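Local coordinates for possible adenyl cyclase-associated protein (Cryptosporidium parvum, PDB 2B0R), which probably binds and sequesters monomeric actin through its C-terminal domain, as cyclase-associated proteins do, at residues C79-I85 against N98-F104. Numbering follows the deposited sequence.
Sequences CSQNSRI and NCVGCIF
Gln81 beside Val100 and Ile85 beside Phe104 mark two successive coils of a parallel beta-helix, the fold of the C-terminal domain of cyclase-associated proteins, and illustrate how such coils stack in register. Each segment passes from one sheet to the other through a short turn, at Asn82-Ser83 and at Gly101, with positive phi at Asn82 and Gly101. Backbone bonds carry the register round the bend. Before it, Val100 N donates to Ser80 O (2.8 Å); at it, Asn82 N donates to Val100 O; beyond it, Ile103 N reaches Ser83 O almost straight, at 173°, and Ile85 N meets Ile103 O at 2.7 Å. Ser80 N to Asn98 O is a weak addition.

Chain outside the two coils holds the polar side chains: the N-terminal segment for Gln81, the preceding coil for Asn82. Gln81 has CG anti to the backbone N (chi1 -174°) and bends at chi2, laying its amide alongside Val100, while OE1 and NE2 bond to the backbone of Val37 and Arg35. Asn82 ND2 is bound by Asn59 OD1.

Side-chain packing differs on the two faces. On that of Arg84 and Ile103, the extended Arg84 chain slants past Ile103, whose CG2 sits over one guanidinium face, nearer its edge than its centre. On that of Ser80, Cys99, Ile85 and Phe104, Cys99 SG lies 3.9 Å from Ser80 CB, and strand 121-125 brings Ile121 against Cys99, Cys102 and Phe104. The Phe104 ring takes Ile85 obliquely, with Phe104 CD2 3.7 Å from Ile85 CB and Phe104 CE2 3.9 Å from Ile85 CD1.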
loop_
_atom_site.group_PDB
_atom_site.type_symbol
_atom_site.label_atom_id
_atom_site.label_comp_id
_atom_site.label_asym_id
_atom_site.label_seq_id
_atom_site.Cartn_x
_atom_site.Cartn_y
_atom_site.Cartn_z
ATOM N N CYS A 79 -0.032 -20.454 2.726
ATOM C CA CYS A 79 0.668 -21.055 1.582
ATOM C C CYS A 79 -0.190 -21.838 0.625
ATOM O O CYS A 79 0.083 -22.982 0.335
ATOM C CB CYS A 79 1.802 -21.932 2.070
ATOM S SG CYS A 79 2.900 -20.984 3.017
ATOM N N SER A 80 -1.212 -21.223 0.096
ATOM C CA SER A 80 -2.053 -21.962 -0.772
ATOM C C SER A 80 -2.262 -21.231 -2.091
ATOM O O SER A 80 -2.135 -19.989 -2.163
ATOM C CB SER A 80 -3.361 -22.236 -0.040
ATOM O OG SER A 80 -3.078 -22.891 1.191
ATOM N N GLN A 81 -2.590 -22.016 -3.130
ATOM C CA GLN A 81 -2.736 -21.522 -4.492
ATOM C C GLN A 81 -3.822 -22.267 -5.230
ATOM O O GLN A 81 -4.031 -23.427 -4.997
ATOM C CB GLN A 81 -1.419 -21.665 -5.222
ATOM C CG GLN A 81 -1.406 -21.049 -6.610
ATOM C CD GLN A 81 -0.169 -20.233 -6.850
ATOM O OE1 GLN A 81 0.953 -20.660 -6.538
ATOM N NE2 GLN A 81 -0.359 -19.036 -7.395
ATOM N N ASN A 82 -4.514 -21.575 -6.120
ATOM C CA ASN A 82 -5.652 -22.123 -6.851
ATOM C C ASN A 82 -6.459 -23.197 -6.130
ATOM O O ASN A 82 -6.499 -24.344 -6.569
ATOM C CB ASN A 82 -5.207 -22.654 -8.215
ATOM C CG ASN A 82 -4.265 -21.711 -8.938
ATOM O OD1 ASN A 82 -4.210 -20.501 -8.651
ATOM N ND2 ASN A 82 -3.508 -22.263 -9.886
ATOM N N SER A 83 -7.108 -22.835 -5.034
ATOM C CA SER A 83 -8.026 -23.765 -4.362
ATOM C C SER A 83 -9.196 -23.031 -3.731
ATOM O O SER A 83 -9.034 -21.909 -3.270
ATOM C CB SER A 83 -7.294 -24.554 -3.285
ATOM O OG SER A 83 -5.931 -24.697 -3.612
ATOM N N ARG A 84 -10.373 -23.667 -3.736
ATOM C CA ARG A 84 -11.515 -23.197 -2.967
ATOM C C ARG A 84 -11.324 -23.722 -1.534
ATOM O O ARG A 84 -11.053 -24.913 -1.333
ATOM C CB ARG A 84 -12.882 -23.631 -3.599
ATOM C CG ARG A 84 -14.108 -22.627 -3.280
ATOM C CD ARG A 84 -15.531 -22.930 -3.977
ATOM N NE ARG A 84 -16.388 -21.707 -4.115
ATOM C CZ ARG A 84 -16.814 -21.167 -5.285
ATOM N NH1 ARG A 84 -16.512 -21.751 -6.456
ATOM N NH2 ARG A 84 -17.567 -20.046 -5.294
ATOM N N ILE A 85 -11.385 -22.822 -0.556
ATOM C CA ILE A 85 -11.471 -23.206 0.866
ATOM C C ILE A 85 -12.821 -22.753 1.456
ATOM O O ILE A 85 -13.331 -21.674 1.117
ATOM C CB ILE A 85 -10.314 -22.639 1.697
ATOM C CG1 ILE A 85 -8.977 -23.250 1.249
ATOM C CG2 ILE A 85 -10.537 -22.896 3.177
ATOM C CD1 ILE A 85 -8.313 -22.504 0.107
ATOM N N ASN A 98 -0.276 -15.402 2.641
ATOM C CA ASN A 98 0.516 -15.927 1.550
ATOM C C ASN A 98 -0.308 -16.896 0.701
ATOM O O ASN A 98 0.042 -18.064 0.544
ATOM C CB ASN A 98 1.786 -16.602 2.114
ATOM C CG ASN A 98 2.780 -16.972 1.029
ATOM O OD1 ASN A 98 2.688 -16.482 -0.094
ATOM N ND2 ASN A 98 3.725 -17.860 1.356
ATOM N N CYS A 99 -1.423 -16.422 0.181
ATOM C CA CYS A 99 -2.249 -17.269 -0.632
ATOM C C CYS A 99 -2.456 -16.600 -1.975
ATOM O O CYS A 99 -2.486 -15.358 -2.055
ATOM C CB CYS A 99 -3.571 -17.570 0.080
ATOM S SG CYS A 99 -3.354 -18.639 1.522
ATOM N N VAL A 100 -2.558 -17.399 -3.040
ATOM C CA VAL A 100 -2.579 -16.827 -4.369
ATOM C C VAL A 100 -3.629 -17.456 -5.255
ATOM O O VAL A 100 -3.687 -18.658 -5.406
ATOM C CB VAL A 100 -1.179 -16.868 -5.037
ATOM C CG1 VAL A 100 -1.203 -16.138 -6.400
ATOM C CG2 VAL A 100 -0.131 -16.189 -4.135
ATOM N N GLY A 101 -4.464 -16.619 -5.848
ATOM C CA GLY A 101 -5.579 -17.093 -6.651
ATOM C C GLY A 101 -6.364 -18.121 -5.880
ATOM O O GLY A 101 -6.558 -19.245 -6.358
ATOM N N CYS A 102 -6.769 -17.768 -4.657
ATOM C CA CYS A 102 -7.633 -18.654 -3.862
ATOM C C CYS A 102 -9.023 -18.081 -3.752
ATOM O O CYS A 102 -9.213 -16.883 -4.000
ATOM C CB CYS A 102 -7.058 -18.880 -2.490
ATOM S SG CYS A 102 -5.757 -20.077 -2.521
ATOM N N ILE A 103 -9.990 -18.946 -3.429
ATOM C CA ILE A 103 -11.379 -18.542 -3.161
ATOM C C ILE A 103 -11.745 -19.070 -1.810
ATOM O O ILE A 103 -11.462 -20.240 -1.496
ATOM C CB ILE A 103 -12.364 -19.094 -4.191
ATOM C CG1 ILE A 103 -12.031 -18.558 -5.598
ATOM C CG2 ILE A 103 -13.823 -18.733 -3.814
ATOM C CD1 ILE A 103 -12.692 -19.358 -6.745
ATOM N N PHE A 104 -12.349 -18.213 -0.992
ATOM C CA PHE A 104 -12.745 -18.609 0.345
ATOM C C PHE A 104 -14.231 -18.409 0.493
ATOM O O PHE A 104 -14.744 -17.341 0.148
ATOM C CB PHE A 104 -11.996 -17.786 1.413
ATOM C CG PHE A 104 -10.500 -17.925 1.348
ATOM C CD1 PHE A 104 -9.730 -17.026 0.607
ATOM C CD2 PHE A 104 -9.860 -18.941 2.016
ATOM C CE1 PHE A 104 -8.345 -17.160 0.542
ATOM C CE2 PHE A 104 -8.496 -19.083 1.947
ATOM C CZ PHE A 104 -7.737 -18.196 1.210
#